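Lysine-sensitive aspartokinase 3 (Escherichia coli, PDB 2J0W) catalyses the ATP-dependent phosphorylation of L-aspartate to 4-phospho-L-aspartate, the first step towards lysine, under allosteric feedback inhibition by lysine. Local coordinates at residues R239-I243 with F299-A303; D202-L207 with H260-P266; I331-I337 with S369-L374; L311-S315 with V347-L351. One frame throughout, in Å; residues are numbered along the deposited sequence.

Contact 1 of 4, residues R239-I243 with F299-A303; sequences RIDEI and FRALA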
loop_
_atom_site.group_PDB
_atom_site.type_symbol
_atom_site.label_atom_id
_atom_site.label_comp_id
_atom_site.label_asym_id
_atom_site.label_seq_id
_atom_site.Cartn_x
_atom_site.Cartn_y
_atom_site.Cartn_z
ATOM N N ARG A 239 -4.114 -29.217 13.957
ATOM C CA ARG A 239 -3.168 -29.581 12.901
ATOM C C ARG A 239 -3.876 -29.471 11.556
ATOM O O ARG A 239 -5.091 -29.591 11.485
ATOM C CB ARG A 239 -2.663 -31.024 13.041
ATOM C CG ARG A 239 -1.667 -31.376 11.938
ATOM C CD ARG A 239 -2.040 -32.613 11.153
ATOM N NE ARG A 239 -1.367 -33.778 11.707
ATOM C CZ ARG A 239 -1.764 -34.423 12.799
ATOM N NH1 ARG A 239 -2.851 -34.029 13.455
ATOM N NH2 ARG A 239 -1.048 -35.434 13.264
ATOM N N ILE A 240 -3.110 -29.257 10.496
ATOM C CA ILE A 240 -3.668 -29.136 9.156
ATOM C C ILE A 240 -3.104 -30.252 8.304
ATOM O O ILE A 240 -1.981 -30.158 7.829
ATOM C CB ILE A 240 -3.268 -27.807 8.526
ATOM C CG1 ILE A 240 -3.832 -26.665 9.366
ATOM C CG2 ILE A 240 -3.711 -27.771 7.068
ATOM C CD1 ILE A 240 -3.425 -25.310 8.869
ATOM N N ASP A 241 -3.891 -31.298 8.098
ATOM C CA ASP A 241 -3.425 -32.460 7.340
ATOM C C ASP A 241 -2.912 -32.199 5.925
ATOM O O ASP A 241 -1.990 -32.876 5.464
ATOM C CB ASP A 241 -4.514 -33.536 7.308
ATOM C CG ASP A 241 -4.918 -33.995 8.704
ATOM O OD1 ASP A 241 -4.015 -34.378 9.489
ATOM O OD2 ASP A 241 -6.130 -33.976 9.009
ATOM N N GLU A 242 -3.495 -31.237 5.219
ATOM C CA GLU A 242 -3.020 -30.968 3.865
ATOM C C GLU A 242 -3.313 -29.532 3.455
ATOM O O GLU A 242 -4.381 -29.003 3.758
ATOM C CB GLU A 242 -3.661 -31.946 2.868
ATOM C CG GLU A 242 -3.045 -31.897 1.471
ATOM C CD GLU A 242 -3.727 -32.832 0.486
ATOM O OE1 GLU A 242 -4.944 -32.670 0.259
ATOM O OE2 GLU A 242 -3.044 -33.725 -0.057
ATOM N N ILE A 243 -2.354 -28.906 2.769
ATOM C CA ILE A 243 -2.475 -27.513 2.316
ATOM C C ILE A 243 -1.705 -27.312 1.012
ATOM O O ILE A 243 -0.909 -28.170 0.622
ATOM C CB ILE A 243 -1.894 -26.531 3.351
ATOM C CG1 ILE A 243 -2.260 -25.101 2.957
ATOM C CG2 ILE A 243 -0.373 -26.671 3.409
ATOM C CD1 ILE A 243 -1.919 -24.065 3.986
ATOM N N PHE A 299 -10.623 -19.800 5.872
ATOM C CA PHE A 299 -9.604 -19.421 6.843
ATOM C C PHE A 299 -8.780 -20.639 7.233
ATOM O O PHE A 299 -9.284 -21.519 7.927
ATOM C CB PHE A 299 -10.248 -18.849 8.110
ATOM C CG PHE A 299 -11.166 -17.682 7.866
ATOM C CD1 PHE A 299 -10.846 -16.702 6.935
ATOM C CD2 PHE A 299 -12.329 -17.534 8.616
ATOM C CE1 PHE A 299 -11.661 -15.591 6.753
ATOM C CE2 PHE A 299 -13.155 -16.427 8.448
ATOM C CZ PHE A 299 -12.820 -15.450 7.511
ATOM N N ARG A 300 -7.520 -20.698 6.799
ATOM C CA ARG A 300 -6.665 -21.831 7.149
ATOM C C ARG A 300 -6.004 -21.608 8.488
ATOM O O ARG A 300 -6.082 -22.456 9.371
ATOM C CB ARG A 300 -5.555 -22.047 6.125
ATOM C CG ARG A 300 -5.956 -22.767 4.863
ATOM C CD ARG A 300 -5.920 -24.285 4.975
ATOM N NE ARG A 300 -6.015 -24.853 3.633
ATOM C CZ ARG A 300 -6.157 -26.142 3.344
ATOM N NH1 ARG A 300 -6.226 -27.046 4.312
ATOM N NH2 ARG A 300 -6.225 -26.526 2.073
ATOM N N ALA A 301 -5.353 -20.461 8.636
ATOM C CA ALA A 301 -4.647 -20.184 9.871
ATOM C C ALA A 301 -4.282 -18.732 10.091
ATOM O O ALA A 301 -4.597 -17.860 9.293
ATOM C CB ALA A 301 -3.393 -21.026 9.919
ATOM N N LEU A 302 -3.607 -18.500 11.207
ATOM C CA LEU A 302 -3.138 -17.183 11.590
ATOM C C LEU A 302 -1.630 -17.309 11.764
ATOM O O LEU A 302 -1.134 -18.338 12.220
ATOM C CB LEU A 302 -3.776 -16.755 12.909
ATOM C CG LEU A 302 -5.305 -16.708 12.922
ATOM C CD1 LEU A 302 -5.784 -16.453 14.336
ATOM C CD2 LEU A 302 -5.802 -15.622 11.973
ATOM N N ALA A 303 -0.904 -16.265 11.384
ATOM C CA ALA A 303 0.552 -16.242 11.494
ATOM C C ALA A 303 0.976 -14.947 12.168
ATOM O O ALA A 303 0.423 -13.877 11.896
ATOM C CB ALA A 303 1.181 -16.346 10.116
#
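Ile-240 meets the segment 299-303 with two branches of its side chain. CG2 lies 3.8 Å from NH1 of Arg-300, approaching the guanidinium obliquely, and CD1 reaches the CB of Ala-301 in a looser apolar contact at 4.4 Å. The division follows from the first torsion: CG1 stands beside the backbone N (chi1 -62°), which leaves CG2 anti to that nitrogen and on the Arg-300 side of the residue.

Glu-242 contributes its backbone oxygen, O, which sits 2.7 Å from Arg-300 NH1. Its side chain starts out away from 299-303, and OE1 remains 6.5 Å from NH2 of Arg-300, so any attraction between these opposite charges acts without contact. The carboxylate that does pair with this arginine belongs to Glu-247, which forms a salt bridge with NE.

The nearest CA atoms of the two segments, those of Ile-240 and Arg-300, are 8.1 Å apart, which shows that the strands are not paired with each other. Strand 239-244 belongs to the mixed sheet of the amino acid kinase fold, whereas 299-313 runs in the antiparallel sheet of the regulatory region. In the latter, a classic beta bulge sets Arg-300 and Ala-301 together opposite Ile-392.

Ile-243 follows with CG1 over one face of the Arg-300 guanidinium, offset toward its rim and 3.8 Å from NE. CG1 is anti to the backbone N (chi1 -170°), and the extended branch runs antiparallel to the arginine chain, bringing CD1 to 4.1 Å from Arg-300 CD. Met-251 of helix 245-253 touches both Ile-243 and Ala-301.

Contact 2 of 4, residues D202-L207 with H260-P266; sequences DYTAAL and HPATLLP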
loop_
_atom_site.group_PDB
_atom_site.type_symbol
_atom_site.label_atom_id
_atom_site.label_comp_id
_atom_site.label_asym_id
_atom_site.label_seq_id
_atom_site.Cartn_x
_atom_site.Cartn_y
_atom_site.Cartn_z
ATOM N N ASP A 202 15.961 -25.437 5.914
ATOM C CA ASP A 202 14.741 -25.854 5.210
ATOM C C ASP A 202 14.940 -25.525 3.752
ATOM O O ASP A 202 14.668 -26.332 2.848
ATOM C CB ASP A 202 13.500 -25.084 5.676
ATOM C CG ASP A 202 13.067 -25.454 7.069
ATOM O OD1 ASP A 202 13.100 -26.667 7.403
ATOM O OD2 ASP A 202 12.676 -24.525 7.820
ATOM N N TYR A 203 15.416 -24.309 3.544
ATOM C CA TYR A 203 15.652 -23.806 2.214
ATOM C C TYR A 203 16.607 -24.739 1.474
ATOM O O TYR A 203 16.352 -25.118 0.328
ATOM C CB TYR A 203 16.207 -22.385 2.316
ATOM C CG TYR A 203 16.204 -21.614 1.022
ATOM C CD1 TYR A 203 15.385 -21.993 -0.041
ATOM C CD2 TYR A 203 17.009 -20.485 0.867
ATOM C CE1 TYR A 203 15.370 -21.265 -1.225
ATOM C CE2 TYR A 203 16.999 -19.752 -0.310
ATOM C CZ TYR A 203 16.178 -20.143 -1.349
ATOM O OH TYR A 203 16.135 -19.391 -2.499
ATOM N N THR A 204 17.687 -25.139 2.136
ATOM C CA THR A 204 18.657 -26.023 1.506
ATOM C C THR A 204 18.005 -27.316 1.033
ATOM O O THR A 204 18.324 -27.838 -0.033
ATOM C CB THR A 204 19.796 -26.394 2.477
ATOM O OG1 THR A 204 20.481 -25.208 2.887
ATOM C CG2 THR A 204 20.783 -27.336 1.802
ATOM N N ALA A 205 17.094 -27.837 1.837
ATOM C CA ALA A 205 16.443 -29.089 1.494
ATOM C C ALA A 205 15.619 -28.953 0.232
ATOM O O ALA A 205 15.667 -29.818 -0.631
ATOM C CB ALA A 205 15.579 -29.561 2.643
ATOM N N ALA A 206 14.858 -27.873 0.124
ATOM C CA ALA A 206 14.052 -27.645 -1.067
ATOM C C ALA A 206 14.951 -27.411 -2.282
ATOM O O ALA A 206 14.676 -27.915 -3.370
ATOM C CB ALA A 206 13.145 -26.445 -0.859
ATOM N N LEU A 207 16.035 -26.658 -2.086
ATOM C CA LEU A 207 16.971 -26.322 -3.164
ATOM C C LEU A 207 17.611 -27.515 -3.862
ATOM O O LEU A 207 17.612 -27.600 -5.095
ATOM C CB LEU A 207 18.076 -25.396 -2.633
ATOM C CG LEU A 207 17.612 -24.018 -2.139
ATOM C CD1 LEU A 207 18.694 -23.389 -1.273
ATOM C CD2 LEU A 207 17.259 -23.126 -3.324
ATOM N N HIS A 260 11.069 -21.970 6.468
ATOM C CA HIS A 260 11.809 -20.783 6.125
ATOM C C HIS A 260 10.992 -20.162 4.987
ATOM O O HIS A 260 10.529 -20.862 4.087
ATOM C CB HIS A 260 13.208 -21.154 5.633
ATOM C CG HIS A 260 14.047 -19.974 5.276
ATOM N ND1 HIS A 260 14.771 -19.264 6.210
ATOM C CD2 HIS A 260 14.222 -19.332 4.098
ATOM C CE1 HIS A 260 15.354 -18.235 5.622
ATOM N NE2 HIS A 260 15.034 -18.252 4.340
ATOM N N PRO A 261 10.784 -18.844 5.031
ATOM C CA PRO A 261 10.025 -18.119 4.015
ATOM C C PRO A 261 10.411 -18.406 2.565
ATOM O O PRO A 261 9.635 -18.120 1.658
ATOM C CB PRO A 261 10.263 -16.664 4.398
ATOM C CG PRO A 261 10.266 -16.727 5.866
ATOM C CD PRO A 261 11.102 -17.960 6.167
ATOM N N ALA A 262 11.593 -18.971 2.345
ATOM C CA ALA A 262 12.057 -19.256 0.985
ATOM C C ALA A 262 12.061 -20.739 0.619
ATOM O O ALA A 262 12.494 -21.109 -0.481
ATOM C CB ALA A 262 13.469 -18.684 0.780
ATOM N N THR A 263 11.595 -21.590 1.530
ATOM C CA THR A 263 11.571 -23.029 1.274
ATOM C C THR A 263 10.766 -23.393 0.031
ATOM O O THR A 263 11.271 -24.053 -0.878
ATOM C CB THR A 263 10.952 -23.803 2.444
ATOM O OG1 THR A 263 11.458 -23.297 3.690
ATOM C CG2 THR A 263 11.285 -25.284 2.309
ATOM N N LEU A 264 9.516 -22.943 0.000
ATOM C CA LEU A 264 8.588 -23.241 -1.090
ATOM C C LEU A 264 8.890 -22.664 -2.479
ATOM O O LEU A 264 8.295 -23.106 -3.469
ATOM C CB LEU A 264 7.164 -22.864 -0.650
ATOM C CG LEU A 264 6.733 -23.546 0.670
ATOM C CD1 LEU A 264 5.384 -23.019 1.175
ATOM C CD2 LEU A 264 6.683 -25.052 0.453
ATOM N N LEU A 265 9.800 -21.697 -2.579
ATOM C CA LEU A 265 10.116 -21.159 -3.897
ATOM C C LEU A 265 10.529 -22.295 -4.823
ATOM O O LEU A 265 10.021 -22.415 -5.931
ATOM C CB LEU A 265 11.240 -20.130 -3.829
ATOM C CG LEU A 265 10.885 -18.738 -3.315
ATOM C CD1 LEU A 265 12.150 -17.855 -3.348
ATOM C CD2 LEU A 265 9.754 -18.142 -4.171
ATOM N N PRO A 266 11.484 -23.131 -4.392
ATOM C CA PRO A 266 11.862 -24.222 -5.291
ATOM C C PRO A 266 10.696 -25.198 -5.419
ATOM O O PRO A 266 10.468 -25.770 -6.483
ATOM C CB PRO A 266 13.075 -24.848 -4.593
ATOM C CG PRO A 266 13.679 -23.685 -3.866
ATOM C CD PRO A 266 12.461 -22.996 -3.295
#
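Tyr-203 and Ala-262 form the tight part of this contact. The methyl carbon CB of Ala-262 sits 3.6 Å from the centroid of the Tyr-203 ring and only 6° off its normal, a CH-pi contact over the middle of the face. Leu-207, one helical turn on, places CD1 over the centre of the opposite face, and Pro-266 closes in at the ring edge, its CG 4.0 Å from Tyr-203 CE1. The ring is therefore held from both faces and along one edge. With its CG anti to the backbone N (chi1 -167°), the tyrosine leans from the helix flank toward 260-266. Pro-266 CG also meets Leu-207 CD2 at 3.7 Å, and CG2 of Thr-263 packs on CB of Ala-206 at 3.9 Å.

The other margins are looser. The rings of Tyr-203 and His-260 are nearly parallel, 11° apart, but slid so far that they barely overlap. Toward the exposed Leu-265, Tyr-203 OH comes only to 4.4 Å from CD1.

The type I turn from His-260 to Thr-263 is closed by two bonds to one oxygen: His-260 O takes the N-H of Thr-263 and also its hydroxyl, OG1 lying 2.6 Å away in the carbonyl plane on a lone pair. At the first residue of the turn, the N-H of His-260 makes a weak hydrogen bond to Asp-202 OD2 at 3.3 Å, whereas OD1 forms a salt bridge with Lys-8. The Asp-202 side chain lies about 4 Å from both the bound magnesium ion and ADP, placing this helix-to-turn packing beside the nucleotide site of the amino acid kinase fold.

Contact 3 of 4, residues I331-I337 with S369-L374; sequences ILARHNI and SLLMEL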
loop_
_atom_site.group_PDB
_atom_site.type_symbol
_atom_site.label_atom_id
_atom_site.label_comp_id
_atom_site.label_asym_id
_atom_site.label_seq_id
_atom_site.Cartn_x
_atom_site.Cartn_y
_atom_site.Cartn_z
ATOM N N ILE A 331 15.130 3.786 -4.018
ATOM C CA ILE A 331 16.143 4.038 -3.021
ATOM C C ILE A 331 16.269 2.739 -2.254
ATOM O O ILE A 331 17.354 2.326 -1.846
ATOM C CB ILE A 331 15.689 5.148 -2.093
ATOM C CG1 ILE A 331 15.330 6.362 -2.941
ATOM C CG2 ILE A 331 16.773 5.470 -1.089
ATOM C CD1 ILE A 331 14.961 7.573 -2.144
ATOM N N LEU A 332 15.126 2.094 -2.078
ATOM C CA LEU A 332 15.057 0.832 -1.373
ATOM C C LEU A 332 15.587 -0.198 -2.355
ATOM O O LEU A 332 15.927 -1.321 -1.982
ATOM C CB LEU A 332 13.601 0.528 -1.008
ATOM C CG LEU A 332 12.799 1.707 -0.439
ATOM C CD1 LEU A 332 11.348 1.311 -0.258
ATOM C CD2 LEU A 332 13.387 2.160 0.876
ATOM N N ALA A 333 15.661 0.212 -3.618
ATOM C CA ALA A 333 16.146 -0.645 -4.694
ATOM C C ALA A 333 17.661 -0.708 -4.668
ATOM O O ALA A 333 18.266 -1.665 -5.153
ATOM C CB ALA A 333 15.678 -0.109 -6.030
ATOM N N ARG A 334 18.267 0.333 -4.114
ATOM C CA ARG A 334 19.714 0.408 -4.015
ATOM C C ARG A 334 20.097 -0.281 -2.724
ATOM O O ARG A 334 20.842 -1.264 -2.730
ATOM C CB ARG A 334 20.175 1.870 -3.974
ATOM C CG ARG A 334 19.501 2.748 -5.021
ATOM C CD ARG A 334 20.114 4.144 -5.135
ATOM N NE ARG A 334 19.265 5.033 -5.929
ATOM C CZ ARG A 334 18.661 4.686 -7.067
ATOM N NH1 ARG A 334 18.797 3.462 -7.564
ATOM N NH2 ARG A 334 17.901 5.558 -7.712
ATOM N N HIS A 335 19.567 0.240 -1.620
ATOM C CA HIS A 335 19.831 -0.309 -0.295
ATOM C C HIS A 335 19.228 -1.704 -0.193
ATOM O O HIS A 335 19.374 -2.384 0.819
ATOM C CB HIS A 335 19.207 0.574 0.791
ATOM C CG HIS A 335 19.764 1.963 0.854
ATOM N ND1 HIS A 335 19.590 2.885 -0.155
ATOM C CD2 HIS A 335 20.449 2.603 1.834
ATOM C CE1 HIS A 335 20.140 4.033 0.201
ATOM N NE2 HIS A 335 20.667 3.889 1.404
ATOM N N ASN A 336 18.557 -2.120 -1.260
ATOM C CA ASN A 336 17.884 -3.410 -1.316
ATOM C C ASN A 336 17.171 -3.833 -0.033
ATOM O O ASN A 336 17.497 -4.843 0.608
ATOM C CB ASN A 336 18.831 -4.502 -1.811
ATOM C CG ASN A 336 18.618 -4.810 -3.286
ATOM O OD1 ASN A 336 19.282 -5.673 -3.860
ATOM N ND2 ASN A 336 17.679 -4.100 -3.904
ATOM N N ILE A 337 16.179 -3.009 0.306
ATOM C CA ILE A 337 15.298 -3.178 1.449
ATOM C C ILE A 337 13.986 -3.701 0.867
ATOM O O ILE A 337 13.290 -2.976 0.164
ATOM C CB ILE A 337 15.029 -1.830 2.115
ATOM C CG1 ILE A 337 16.317 -1.316 2.747
ATOM C CG2 ILE A 337 13.910 -1.955 3.132
ATOM C CD1 ILE A 337 16.163 0.015 3.439
ATOM N N SER A 369 22.850 6.339 5.983
ATOM C CA SER A 369 23.069 6.832 4.624
ATOM C C SER A 369 21.679 6.926 4.016
ATOM O O SER A 369 21.277 7.948 3.446
ATOM C CB SER A 369 23.926 5.845 3.815
ATOM O OG SER A 369 23.221 4.644 3.535
ATOM N N LEU A 370 20.949 5.829 4.160
ATOM C CA LEU A 370 19.591 5.729 3.670
ATOM C C LEU A 370 18.749 6.862 4.223
ATOM O O LEU A 370 18.212 7.683 3.480
ATOM C CB LEU A 370 18.972 4.414 4.131
ATOM C CG LEU A 370 17.485 4.257 3.850
ATOM C CD1 LEU A 370 17.250 4.223 2.351
ATOM C CD2 LEU A 370 16.992 2.978 4.490
ATOM N N LEU A 371 18.627 6.900 5.543
ATOM C CA LEU A 371 17.817 7.927 6.169
ATOM C C LEU A 371 18.077 9.309 5.621
ATOM O O LEU A 371 17.195 9.863 4.965
ATOM C CB LEU A 371 18.010 7.935 7.679
ATOM C CG LEU A 371 17.362 6.711 8.320
ATOM C CD1 LEU A 371 17.663 6.669 9.807
ATOM C CD2 LEU A 371 15.862 6.745 8.063
ATOM N N MET A 372 19.258 9.880 5.857
ATOM C CA MET A 372 19.470 11.223 5.356
ATOM C C MET A 372 19.126 11.319 3.880
ATOM O O MET A 372 18.737 12.392 3.424
ATOM C CB MET A 372 20.908 11.713 5.606
ATOM C CG MET A 372 21.979 11.197 4.668
ATOM S SD MET A 372 23.588 11.783 5.242
ATOM C CE MET A 372 24.002 10.530 6.528
ATOM N N GLU A 373 19.233 10.229 3.114
ATOM C CA GLU A 373 18.864 10.368 1.707
ATOM C C GLU A 373 17.340 10.498 1.622
ATOM O O GLU A 373 16.815 11.281 0.819
ATOM C CB GLU A 373 19.319 9.182 0.841
ATOM C CG GLU A 373 18.441 9.091 -0.414
ATOM C CD GLU A 373 18.944 8.181 -1.508
ATOM O OE1 GLU A 373 19.874 7.391 -1.286
ATOM O OE2 GLU A 373 18.362 8.274 -2.613
ATOM N N LEU A 374 16.641 9.766 2.486
ATOM C CA LEU A 374 15.190 9.793 2.526
ATOM C C LEU A 374 14.680 10.956 3.364
ATOM O O LEU A 374 13.681 11.576 3.017
ATOM C CB LEU A 374 14.662 8.474 3.105
ATOM C CG LEU A 374 15.113 7.176 2.434
ATOM C CD1 LEU A 374 14.504 5.993 3.156
ATOM C CD2 LEU A 374 14.701 7.172 0.976
#
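Leu-370 lays its CD1 methyl over the centre of the His-335 ring, 3.5 Å from the centroid and 4° off the normal, which identifies a CH-pi contact. At the ring edge, Glu-373 OE1 lies in plane, 3.7 Å from CE1, with the carboxylate turned 61° from the ring. Ser-369 OG is also near the ring plane and shares a weak hydrogen bond of 3.4 Å with NE2. Ile-331 packs CG2 against Leu-370 CD1 at 3.7 Å and, at 3.5 Å, against Glu-373 CD, so the carboxylate lies against an apolar branch. Ile-337 CD1 and Leu-370 CD2 meet tip to tip.

Both segments belong to an ACT domain: 369-374 lies on helix 368-377, whereas the irregular loop 331-337 precedes strand 341-345.

A second layer sets the ring. His-335 ND1 donates to Ile-331 O at 2.9 Å, and the backbone N of His-335 reaches that oxygen from the opposite face of its carbonyl plane. Leu-370 CG is anti to its own backbone N (chi1 172°), directing its branch toward the imidazole. Thr-367 OG1 hydrogen-bonds to Ser-369 OG and to Leu-370 N. Farther out, Arg-322 of the second subunit packs on Ala-333 and Asn-336.

Contact 4 of 4, residues L311-S315 with V347-L351; sequences LTLHS and VSVAL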
loop_
_atom_site.group_PDB
_atom_site.type_symbol
_atom_site.label_atom_id
_atom_site.label_comp_id
_atom_site.label_asym_id
_atom_site.label_seq_id
_atom_site.Cartn_x
_atom_site.Cartn_y
_atom_site.Cartn_z
ATOM N N LEU A 311 7.835 1.942 9.030
ATOM C CA LEU A 311 8.505 3.101 8.459
ATOM C C LEU A 311 7.529 3.901 7.607
ATOM O O LEU A 311 7.328 3.593 6.429
ATOM C CB LEU A 311 9.667 2.640 7.596
ATOM C CG LEU A 311 10.488 3.761 6.977
ATOM C CD1 LEU A 311 11.148 4.594 8.072
ATOM C CD2 LEU A 311 11.521 3.142 6.064
ATOM N N THR A 312 6.925 4.920 8.211
ATOM C CA THR A 312 5.953 5.779 7.534
ATOM C C THR A 312 6.637 6.969 6.845
ATOM O O THR A 312 7.389 7.718 7.470
ATOM C CB THR A 312 4.907 6.308 8.543
ATOM O OG1 THR A 312 4.208 5.206 9.133
ATOM C CG2 THR A 312 3.914 7.219 7.856
ATOM N N LEU A 313 6.380 7.133 5.553
ATOM C CA LEU A 313 6.975 8.235 4.809
ATOM C C LEU A 313 5.971 9.258 4.296
ATOM O O LEU A 313 5.056 8.944 3.533
ATOM C CB LEU A 313 7.793 7.707 3.636
ATOM C CG LEU A 313 9.061 6.958 4.030
ATOM C CD1 LEU A 313 9.834 6.552 2.778
ATOM C CD2 LEU A 313 9.910 7.854 4.928
ATOM N N HIS A 314 6.155 10.490 4.746
ATOM C CA HIS A 314 5.319 11.606 4.335
ATOM C C HIS A 314 6.266 12.415 3.453
ATOM O O HIS A 314 7.479 12.315 3.613
ATOM C CB HIS A 314 4.891 12.399 5.565
ATOM C CG HIS A 314 4.106 11.595 6.555
ATOM N ND1 HIS A 314 2.782 11.268 6.366
ATOM C CD2 HIS A 314 4.466 11.042 7.737
ATOM C CE1 HIS A 314 2.357 10.548 7.391
ATOM N NE2 HIS A 314 3.359 10.396 8.234
ATOM N N SER A 315 5.743 13.207 2.528
ATOM C CA SER A 315 6.630 13.953 1.646
ATOM C C SER A 315 6.930 15.380 2.068
ATOM O O SER A 315 6.066 16.080 2.599
ATOM C CB SER A 315 6.063 13.984 0.232
ATOM O OG SER A 315 4.854 14.698 0.196
ATOM N N VAL A 347 0.257 11.008 -0.543
ATOM C CA VAL A 347 1.710 11.000 -0.558
ATOM C C VAL A 347 2.325 10.499 0.745
ATOM O O VAL A 347 3.493 10.768 1.040
ATOM C CB VAL A 347 2.258 12.407 -0.878
ATOM C CG1 VAL A 347 2.179 12.664 -2.375
ATOM C CG2 VAL A 347 1.449 13.461 -0.121
ATOM N N SER A 348 1.536 9.773 1.527
ATOM C CA SER A 348 2.019 9.227 2.792
ATOM C C SER A 348 2.079 7.724 2.587
ATOM O O SER A 348 1.062 7.097 2.302
ATOM C CB SER A 348 1.035 9.563 3.905
ATOM O OG SER A 348 0.545 10.886 3.735
ATOM N N VAL A 349 3.264 7.142 2.701
ATOM C CA VAL A 349 3.399 5.704 2.504
ATOM C C VAL A 349 3.980 4.997 3.733
ATOM O O VAL A 349 5.118 5.248 4.118
ATOM C CB VAL A 349 4.260 5.425 1.263
ATOM C CG1 VAL A 349 5.439 6.382 1.237
ATOM C CG2 VAL A 349 4.728 3.981 1.262
ATOM N N ALA A 350 3.181 4.122 4.348
ATOM C CA ALA A 350 3.600 3.383 5.547
ATOM C C ALA A 350 4.178 2.029 5.179
ATOM O O ALA A 350 3.481 1.157 4.648
ATOM C CB ALA A 350 2.418 3.210 6.516
ATOM N N LEU A 351 5.462 1.862 5.480
ATOM C CA LEU A 351 6.181 0.631 5.174
ATOM C C LEU A 351 6.293 -0.324 6.371
ATOM O O LEU A 351 6.697 0.089 7.463
ATOM C CB LEU A 351 7.574 0.997 4.660
ATOM C CG LEU A 351 7.613 1.848 3.390
ATOM C CD1 LEU A 351 8.980 2.469 3.233
ATOM C CD2 LEU A 351 7.286 0.985 2.190
#
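Leu-311 and Leu-351, and likewise Leu-313 and Val-349, form antiparallel hydrogen-bonded pairs. The strand directions differ by 170° and the axes approach to 4.3 Å. Four backbone bonds join them. Leu-313 N to Val-349 O spans 2.7 Å at an N-H...O angle of 165°, and the return bond from Val-349 N to Leu-313 O has the same length; Leu-311 and Leu-351 are joined by the same reciprocal pair of bonds, each N-H to the other's O.

Weaker CA-H...O contacts accompany these bonds. Thr-312 CA lies 3.6 Å from Val-349 O, and Ser-348 CA faces Leu-313 O.

Apolar contacts gather on the face bearing Leu-311, Leu-313, Val-349 and Leu-351. The first and last run alongside one another in a common direction, with Leu-311 CD2 3.9 Å from Leu-351 CD1. That CD1 is also approached by Leu-313 CD1, at 4.2 Å. Val-349 swings CG1 between its backbone N and carbonyl carbon (chi1 42°), which brings the methyl to 3.6 Å from Leu-313 CB.

Hydroxyl-to-carbon van der Waals contacts make up the rest. On the reverse face Thr-312 OG1 meets Ala-350 CB at 3.7 Å, in the non-hydrogen-bonded pair. Beyond the strand end Ser-315 OG touches Val-347 CB at 3.6 Å.

Within the ACT domain, helix 321-328 packs on the leucine face through Val-328 against Leu-313, and its Phe-324, one of the residues that bind the inhibitor lysine, touches Ser-315 and Val-347. Strand 341-345 flanks 348-353, and strand 380-384 flanks 299-313. Ala-422 of the second subunit packs on His-314 and Ser-348, and its Gly-421 on Ala-350.

Contacts 1 and 2 lie near the nucleotide: Ala-301 of contact 1 has its side chain about 6 Å from ADP and Asp-202 of contact 2 about 4 Å. Their centres are 19 Å apart, and their segments alternate along the chain. Contacts 3 and 4 belong to the ACT region, with centres 14 Å apart. Both border the intersubunit site for inhibitor lysine, which holds none in this complex: the side chains of Ile-337 and Val-339 are about 4 Å apart, those of Ser-315 and Phe-324 about 3 Å. Both also touch the second subunit. Strand 299-313 is shared, entering contact 1 at its start and contact 4 at its end, although those centres are 33 Å apart.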